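Local coordinates for bacterial bifunctional deaminase-reductase C-terminal domain-containing protein (Corynebacterium diphtheriae, PDB 2P4G), which probably acts as an NADP-dependent 5-amino-6-(5-phosphoribosylamino)uracil reductase in riboflavin biosynthesis, at residues C107-L112 with S134-L139; I141-A146 with T171-L176. All coordinates share one frame; numbering follows the deposited sequence.

Contact 1 of 2, residues C107-L112 with S134-L139; sequences CGLPKL and SELSPL. With EDO (1,2-ethanediol), chain I.
Lys111 starts with CG anti to its backbone N (chi1 -172°), bends at chi2 (69°) and then runs extended, a course that carries its ammonium group to the turn of 134-139. The contact lies at the N-terminal ends of two neighbouring parallel strands, 111-115 and 139-143, of the mixed sheet in a RibD C-terminal, dihydrofolate reductase-like fold. Lys111 NZ gives a hydrogen bond to Ser137 O at 2.6 Å, approaching somewhat tilted from the carbonyl plane; Ser134 O is also close. The main chains join directly where Leu139 N donates to Leu112 O at 2.8 Å, and Pro138 CA adds a CA-H...O contact to the same oxygen at 3.1 Å.

Toward the loop, one water links the segments: it donates to Pro110 O and Glu135 O and accepts from Leu112 N. A 1,2-ethanediol, probably from the crystallisation liquor, lies alongside the aliphatic part of Lys111, its C1 3.4 Å from Lys111 CD, with O1 near the carbonyl oxygens of Leu109 and Glu135. On the buried side, Leu112 packs against Ile76 and Val78 of strand 75-79. The leucines of the loops meet by single methyl groups, Leu109 CD1 lying 3.3 Å from Leu136 CD2, tighter than usual van der Waals contact.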
ATOM      1  N   CYS A 107      25.177  23.647   7.269  1.00 83.69           N
ATOM      2  CA  CYS A 107      25.779  23.492   5.969  1.00 82.14           C
ATOM      3  C   CYS A 107      24.678  23.698   4.946  1.00 81.84           C
ATOM      4  O   CYS A 107      23.533  23.297   5.170  1.00 81.81           O
ATOM      5  CB  CYS A 107      26.377  22.097   5.808  1.00 81.25           C
ATOM      6  SG  CYS A 107      26.994  21.790   4.097  1.00 92.85           S
ATOM      7  N   GLY A 108      25.016  24.325   3.828  1.00 79.89           N
ATOM      8  CA  GLY A 108      24.011  24.708   2.842  1.00 77.75           C
ATOM      9  C   GLY A 108      23.218  23.540   2.309  1.00 74.59           C
ATOM     10  O   GLY A 108      22.015  23.645   2.118  1.00 70.33           O
ATOM     11  N   LEU A 109      23.921  22.430   2.084  1.00 75.24           N
ATOM     12  CA  LEU A 109      23.369  21.215   1.498  1.00 74.83           C
ATOM     13  C   LEU A 109      23.606  19.981   2.372  1.00 74.28           C
ATOM     14  O   LEU A 109      24.675  19.820   2.958  1.00 75.26           O
ATOM     15  CB  LEU A 109      24.006  20.964   0.139  1.00 73.72           C
ATOM     16  CG  LEU A 109      23.700  22.049  -0.896  1.00 78.39           C
ATOM     17  CD1 LEU A 109      24.832  22.158  -1.892  1.00 81.01           C
ATOM     18  CD2 LEU A 109      22.356  21.797  -1.578  1.00 81.27           C
ATOM     19  N   PRO A 110      22.614  19.083   2.432  1.00 72.39           N
ATOM     20  CA  PRO A 110      22.853  17.826   3.126  1.00 73.55           C
ATOM     21  C   PRO A 110      23.858  16.944   2.390  1.00 73.30           C
ATOM     22  O   PRO A 110      23.979  17.022   1.178  1.00 72.64           O
ATOM     23  CB  PRO A 110      21.470  17.150   3.110  1.00 73.68           C
ATOM     24  CG  PRO A 110      20.793  17.738   1.922  1.00 75.20           C
ATOM     25  CD  PRO A 110      21.253  19.160   1.870  1.00 69.09           C
ATOM     26  N   LYS A 111      24.547  16.093   3.137  1.00 74.30           N
ATOM     27  CA  LYS A 111      25.513  15.171   2.581  1.00 73.32           C
ATOM     28  C   LYS A 111      24.786  14.006   1.959  1.00 74.41           C
ATOM     29  O   LYS A 111      24.032  13.290   2.629  1.00 75.91           O
ATOM     30  CB  LYS A 111      26.462  14.648   3.676  1.00 74.66           C
ATOM     31  CG  LYS A 111      27.637  13.810   3.175  1.00 69.79           C
ATOM     32  CD  LYS A 111      28.615  14.668   2.408  1.00 71.11           C
ATOM     33  CE  LYS A 111      29.866  13.913   1.945  1.00 74.95           C
ATOM     34  NZ  LYS A 111      30.763  14.825   1.161  1.00 71.33           N
ATOM     35  N   LEU A 112      25.031  13.792   0.676  1.00 72.97           N
ATOM     36  CA  LEU A 112      24.512  12.614  -0.002  1.00 72.29           C
ATOM     37  C   LEU A 112      25.378  11.413   0.310  1.00 73.74           C
ATOM     38  O   LEU A 112      26.583  11.426   0.055  1.00 75.43           O
ATOM     39  CB  LEU A 112      24.461  12.841  -1.518  1.00 71.05           C
ATOM     40  CG  LEU A 112      23.873  11.747  -2.385  1.00 72.51           C
ATOM     41  CD1 LEU A 112      22.406  11.422  -1.994  1.00 68.36           C
ATOM     42  CD2 LEU A 112      23.992  12.166  -3.851  1.00 69.79           C
ATOM     43  N   SER A 134      33.444  19.542  -2.644  1.00 77.25           N
ATOM     44  CA  SER A 134      33.414  18.479  -1.648  1.00 77.70           C
ATOM     45  C   SER A 134      32.067  18.328  -0.978  1.00 77.91           C
ATOM     46  O   SER A 134      31.646  17.202  -0.682  1.00 79.30           O
ATOM     47  CB  SER A 134      34.462  18.747  -0.585  1.00 75.97           C
ATOM     48  OG  SER A 134      34.276  20.038  -0.051  1.00 86.31           O
ATOM     49  N   GLU A 135      31.380  19.440  -0.724  1.00 76.35           N
ATOM     50  CA  GLU A 135      30.083  19.330  -0.079  1.00 79.11           C
ATOM     51  C   GLU A 135      29.045  18.637  -0.961  1.00 77.41           C
ATOM     52  O   GLU A 135      28.035  18.163  -0.462  1.00 78.30           O
ATOM     53  CB  GLU A 135      29.578  20.683   0.433  1.00 81.04           C
ATOM     54  CG  GLU A 135      28.885  21.641  -0.555  1.00 86.44           C
ATOM     55  CD  GLU A 135      28.271  22.835   0.192  1.00 87.49           C
ATOM     56  OE1 GLU A 135      27.747  22.606   1.314  1.00104.19           O
ATOM     57  OE2 GLU A 135      28.300  23.987  -0.312  1.00 91.83           O
ATOM     58  N   LEU A 136      29.306  18.572  -2.270  1.00 75.48           N
ATOM     59  CA  LEU A 136      28.423  17.894  -3.211  1.00 72.49           C
ATOM     60  C   LEU A 136      28.890  16.455  -3.479  1.00 73.85           C
ATOM     61  O   LEU A 136      28.129  15.651  -4.013  1.00 72.77           O
ATOM     62  CB  LEU A 136      28.345  18.706  -4.513  1.00 71.26           C
ATOM     63  CG  LEU A 136      27.712  20.098  -4.337  1.00 70.30           C
ATOM     64  CD1 LEU A 136      27.915  20.925  -5.562  1.00 58.93           C
ATOM     65  CD2 LEU A 136      26.210  20.014  -3.948  1.00 65.60           C
ATOM     66  N   SER A 137      30.138  16.140  -3.112  1.00 73.45           N
ATOM     67  CA  SER A 137      30.681  14.792  -3.255  1.00 75.21           C
ATOM     68  C   SER A 137      29.968  13.791  -2.314  1.00 74.67           C
ATOM     69  O   SER A 137      29.758  14.079  -1.142  1.00 76.03           O
ATOM     70  CB  SER A 137      32.199  14.810  -2.970  1.00 75.57           C
ATOM     71  OG  SER A 137      32.839  13.609  -3.382  1.00 77.24           O
ATOM     72  N   PRO A 138      29.584  12.621  -2.832  1.00 73.03           N
ATOM     73  CA  PRO A 138      28.836  11.678  -2.034  1.00 70.58           C
ATOM     74  C   PRO A 138      29.738  10.851  -1.147  1.00 71.52           C
ATOM     75  O   PRO A 138      30.839  10.493  -1.553  1.00 70.05           O
ATOM     76  CB  PRO A 138      28.231  10.756  -3.080  1.00 70.19           C
ATOM     77  CG  PRO A 138      29.225  10.757  -4.184  1.00 68.57           C
ATOM     78  CD  PRO A 138      29.799  12.120  -4.206  1.00 74.35           C
ATOM     79  N   LEU A 139      29.249  10.527   0.049  1.00 71.22           N
ATOM     80  CA  LEU A 139      29.929   9.614   0.916  1.00 71.04           C
ATOM     81  C   LEU A 139      29.465   8.219   0.452  1.00 70.87           C
ATOM     82  O   LEU A 139      28.273   7.915   0.460  1.00 69.83           O
ATOM     83  CB  LEU A 139      29.550   9.902   2.372  1.00 71.25           C
ATOM     84  CG  LEU A 139      30.093   8.971   3.455  1.00 70.65           C
ATOM     85  CD1 LEU A 139      31.621   8.942   3.447  1.00 69.36           C
ATOM     86  CD2 LEU A 139      29.522   9.379   4.831  1.00 68.63           C
TER
HETATM   87  C1  EDO I 277      28.074  17.969   2.901  1.00 88.02           C
HETATM   88  O1  EDO I 277      27.024  18.691   2.242  1.00 74.92           O
HETATM   89  C2  EDO I 277      28.713  18.741   4.057  1.00 90.48           C
HETATM   90  O2  EDO I 277      28.303  18.227   5.348  1.00 93.14           O
HETATM   91  O   HOH W   1      25.884  16.498  -0.841  1.00 58.30           O

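Contact 2 of 2, residues I141-A146 with T171-L176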
ATOM      1  N   ILE A 141      29.330   4.236   1.015  1.00 72.86           N
ATOM      2  CA  ILE A 141      29.427   3.222   2.060  1.00 71.90           C
ATOM      3  C   ILE A 141      29.286   1.842   1.390  1.00 71.82           C
ATOM      4  O   ILE A 141      28.262   1.529   0.800  1.00 70.38           O
ATOM      5  CB  ILE A 141      28.326   3.368   3.155  1.00 71.39           C
ATOM      6  CG1 ILE A 141      28.259   4.799   3.721  1.00 71.39           C
ATOM      7  CG2 ILE A 141      28.522   2.304   4.262  1.00 64.47           C
ATOM      8  CD1 ILE A 141      29.415   5.216   4.547  1.00 71.46           C
ATOM      9  N   THR A 142      30.329   1.034   1.503  1.00 72.62           N
ATOM     10  CA  THR A 142      30.364  -0.286   0.927  1.00 72.42           C
ATOM     11  C   THR A 142      30.824  -1.309   1.981  1.00 73.90           C
ATOM     12  O   THR A 142      30.905  -1.007   3.175  1.00 75.49           O
ATOM     13  CB  THR A 142      31.274  -0.283  -0.318  1.00 72.13           C
ATOM     14  OG1 THR A 142      31.237  -1.571  -0.939  1.00 68.72           O
ATOM     15  CG2 THR A 142      32.697   0.080   0.040  1.00 66.45           C
ATOM     16  N   GLN A 143      31.121  -2.519   1.540  1.00 74.26           N
ATOM     17  CA  GLN A 143      31.503  -3.590   2.438  1.00 74.90           C
ATOM     18  C   GLN A 143      32.624  -4.384   1.796  1.00 75.82           C
ATOM     19  O   GLN A 143      32.644  -4.536   0.596  1.00 78.13           O
ATOM     20  CB  GLN A 143      30.275  -4.468   2.669  1.00 74.89           C
ATOM     21  CG  GLN A 143      30.396  -5.457   3.793  1.00 78.59           C
ATOM     22  CD  GLN A 143      29.045  -5.860   4.384  1.00 87.06           C
ATOM     23  OE1 GLN A 143      27.994  -5.807   3.723  1.00 83.53           O
ATOM     24  NE2 GLN A 143      29.073  -6.273   5.646  1.00 95.45           N
ATOM     25  N   GLN A 144      33.574  -4.873   2.572  1.00 78.10           N
ATOM     26  CA  GLN A 144      34.592  -5.751   2.011  1.00 79.53           C
ATOM     27  C   GLN A 144      33.881  -7.002   1.548  1.00 81.37           C
ATOM     28  O   GLN A 144      33.261  -7.678   2.367  1.00 81.22           O
ATOM     29  CB  GLN A 144      35.641  -6.121   3.049  1.00 79.59           C
ATOM     30  CG  GLN A 144      36.835  -6.885   2.485  1.00 81.43           C
ATOM     31  CD  GLN A 144      37.860  -5.980   1.819  1.00 85.01           C
ATOM     32  OE1 GLN A 144      38.221  -4.926   2.351  1.00 87.21           O
ATOM     33  NE2 GLN A 144      38.345  -6.394   0.652  1.00 87.30           N
ATOM     34  N   PRO A 145      33.944  -7.310   0.236  1.00 84.30           N
ATOM     35  CA  PRO A 145      33.236  -8.483  -0.275  1.00 85.84           C
ATOM     36  C   PRO A 145      33.808  -9.776   0.305  1.00 84.85           C
ATOM     37  O   PRO A 145      35.029  -9.921   0.393  1.00 83.53           O
ATOM     38  CB  PRO A 145      33.456  -8.397  -1.793  1.00 86.60           C
ATOM     39  CG  PRO A 145      34.714  -7.637  -1.943  1.00 86.59           C
ATOM     40  CD  PRO A 145      34.665  -6.616  -0.846  1.00 84.74           C
ATOM     41  N   ALA A 146      32.911 -10.676   0.710  1.00 85.94           N
ATOM     42  CA  ALA A 146      33.268 -11.874   1.470  1.00 87.90           C
ATOM     43  C   ALA A 146      34.264 -12.693   0.680  1.00 89.11           C
ATOM     44  O   ALA A 146      35.374 -12.969   1.141  1.00 88.35           O
ATOM     45  CB  ALA A 146      32.012 -12.709   1.789  1.00 87.24           C
ATOM     46  N   THR A 171      32.987  -7.269   6.612  1.00 88.55           N
ATOM     47  CA  THR A 171      32.127  -8.295   6.016  1.00 91.18           C
ATOM     48  C   THR A 171      30.947  -8.628   6.939  1.00 92.66           C
ATOM     49  O   THR A 171      29.810  -8.804   6.472  1.00 91.20           O
ATOM     50  CB  THR A 171      32.939  -9.582   5.716  1.00 92.08           C
ATOM     51  OG1 THR A 171      34.109  -9.249   4.947  1.00 92.64           O
ATOM     52  CG2 THR A 171      32.090 -10.613   4.957  1.00 92.52           C
ATOM     53  N   SER A 172      31.240  -8.686   8.242  1.00 93.39           N
ATOM     54  CA  SER A 172      30.259  -8.981   9.296  1.00 95.02           C
ATOM     55  C   SER A 172      29.177  -7.920   9.479  1.00 96.14           C
ATOM     56  O   SER A 172      28.002  -8.243   9.656  1.00 97.76           O
ATOM     57  CB  SER A 172      31.000  -9.142  10.622  1.00 95.97           C
ATOM     58  OG  SER A 172      32.081  -8.222  10.700  1.00 96.93           O
ATOM     59  N   THR A 173      29.587  -6.658   9.418  1.00 96.28           N
ATOM     60  CA  THR A 173      28.776  -5.517   9.857  1.00 94.43           C
ATOM     61  C   THR A 173      27.542  -5.199   8.997  1.00 94.08           C
ATOM     62  O   THR A 173      27.373  -5.716   7.892  1.00 94.31           O
ATOM     63  CB  THR A 173      29.651  -4.257   9.886  1.00 94.79           C
ATOM     64  OG1 THR A 173      30.229  -4.065   8.588  1.00 96.00           O
ATOM     65  CG2 THR A 173      30.760  -4.382  10.919  1.00 87.81           C
ATOM     66  N   ASN A 174      26.689  -4.328   9.528  1.00 93.07           N
ATOM     67  CA  ASN A 174      25.515  -3.838   8.820  1.00 93.23           C
ATOM     68  C   ASN A 174      25.823  -2.458   8.222  1.00 92.62           C
ATOM     69  O   ASN A 174      26.137  -1.535   8.959  1.00 92.61           O
ATOM     70  CB  ASN A 174      24.330  -3.746   9.788  1.00 93.19           C
ATOM     71  CG  ASN A 174      23.017  -3.421   9.095  1.00 94.23           C
ATOM     72  OD1 ASN A 174      22.968  -2.700   8.093  1.00103.45           O
ATOM     73  ND2 ASN A 174      21.935  -3.945   9.640  1.00 95.33           N
ATOM     74  N   PRO A 175      25.710  -2.309   6.893  1.00 92.20           N
ATOM     75  CA  PRO A 175      26.096  -1.056   6.227  1.00 91.27           C
ATOM     76  C   PRO A 175      25.270   0.173   6.625  1.00 87.90           C
ATOM     77  O   PRO A 175      25.813   1.261   6.671  1.00 88.86           O
ATOM     78  CB  PRO A 175      25.863  -1.367   4.745  1.00 93.24           C
ATOM     79  CG  PRO A 175      24.810  -2.421   4.751  1.00 94.85           C
ATOM     80  CD  PRO A 175      25.179  -3.284   5.925  1.00 93.08           C
ATOM     81  N   LEU A 176      23.974   0.007   6.881  1.00 85.25           N
ATOM     82  CA  LEU A 176      23.138   1.097   7.406  1.00 83.54           C
ATOM     83  C   LEU A 176      23.589   1.568   8.786  1.00 81.80           C
ATOM     84  O   LEU A 176      23.659   2.763   9.025  1.00 83.88           O
ATOM     85  CB  LEU A 176      21.661   0.708   7.483  1.00 81.16           C
ATOM     86  CG  LEU A 176      20.778   1.208   6.350  1.00 89.00           C
ATOM     87  CD1 LEU A 176      19.345   0.733   6.554  1.00 89.84           C
ATOM     88  CD2 LEU A 176      20.834   2.735   6.252  1.00 89.52           C
TER
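Thr171 and Gln143 provide the polar links here, at the C-terminal end of strand 139-143, which runs out beside the turn leading into helix 175-184 of the dihydrofolate reductase-like fold. Thr171 OG1 donates to Gln144 O at 3.1 Å, coming from above the carbonyl plane, 40° out of it. OG1 lies anti to the carbonyl carbon of Thr171, beside the backbone N (chi1 -52°), and CG2, anti to that N, meets Ala146 CB at 3.8 Å.

Gln143 reaches across with an extended chain, and its amide nitrogen enters a cluster of carbonyl oxygens. The stronger partner of NE2 is Pro170 O, just before 171-176; to Thr173 O it gives a weak bond of 2.9 Å, bent to 127° at the hydrogen. Thr171 O is slightly nearer, 2.8 Å from Gln143 NE2, but the angle is too poor for a hydrogen bond. Pro170 O also accepts from Thr173 OG1, so this one carbonyl ties the glutamine to the threonine of the turn.

The turn ends in a helix cap: Asn174 occupies the N-cap position, and its OD1 receives a weak bond from Leu176 N at 3.1 Å. Deeper in, the packing is mostly through aliphatic groups. Ile141 touches Ile178 and Ala179 of the helix and Ile167 of strand 166-169, while Pro175 faces the strand and also meets Gln202 of helix 197-206. At the inner limit of the contact, Ile141 CG2 rests 3.8 Å from Pro175 O.

In the fold
Both contacts involve strand 139-143, which enters the sheet at contact 1 and leaves it at contact 2; their centres lie about 22 Å apart and the segments do not touch apart from adjoining in sequence. Contact 1 joins this strand to its sheet neighbour 111-115: a backbone bond, a bridging water and a lysine-to-carbonyl bond link the segments, beside leucine packing. Contact 2 instead sets the strand end against the start of helix 175-184, and side chains do the bridging, with a glutamine amide and a threonine hydroxyl reaching carbonyls. Each is partly buried: Leu112, Pro138 and Leu139 in the first, Ile141 and Pro175 in the second, give way to exposed loop residues.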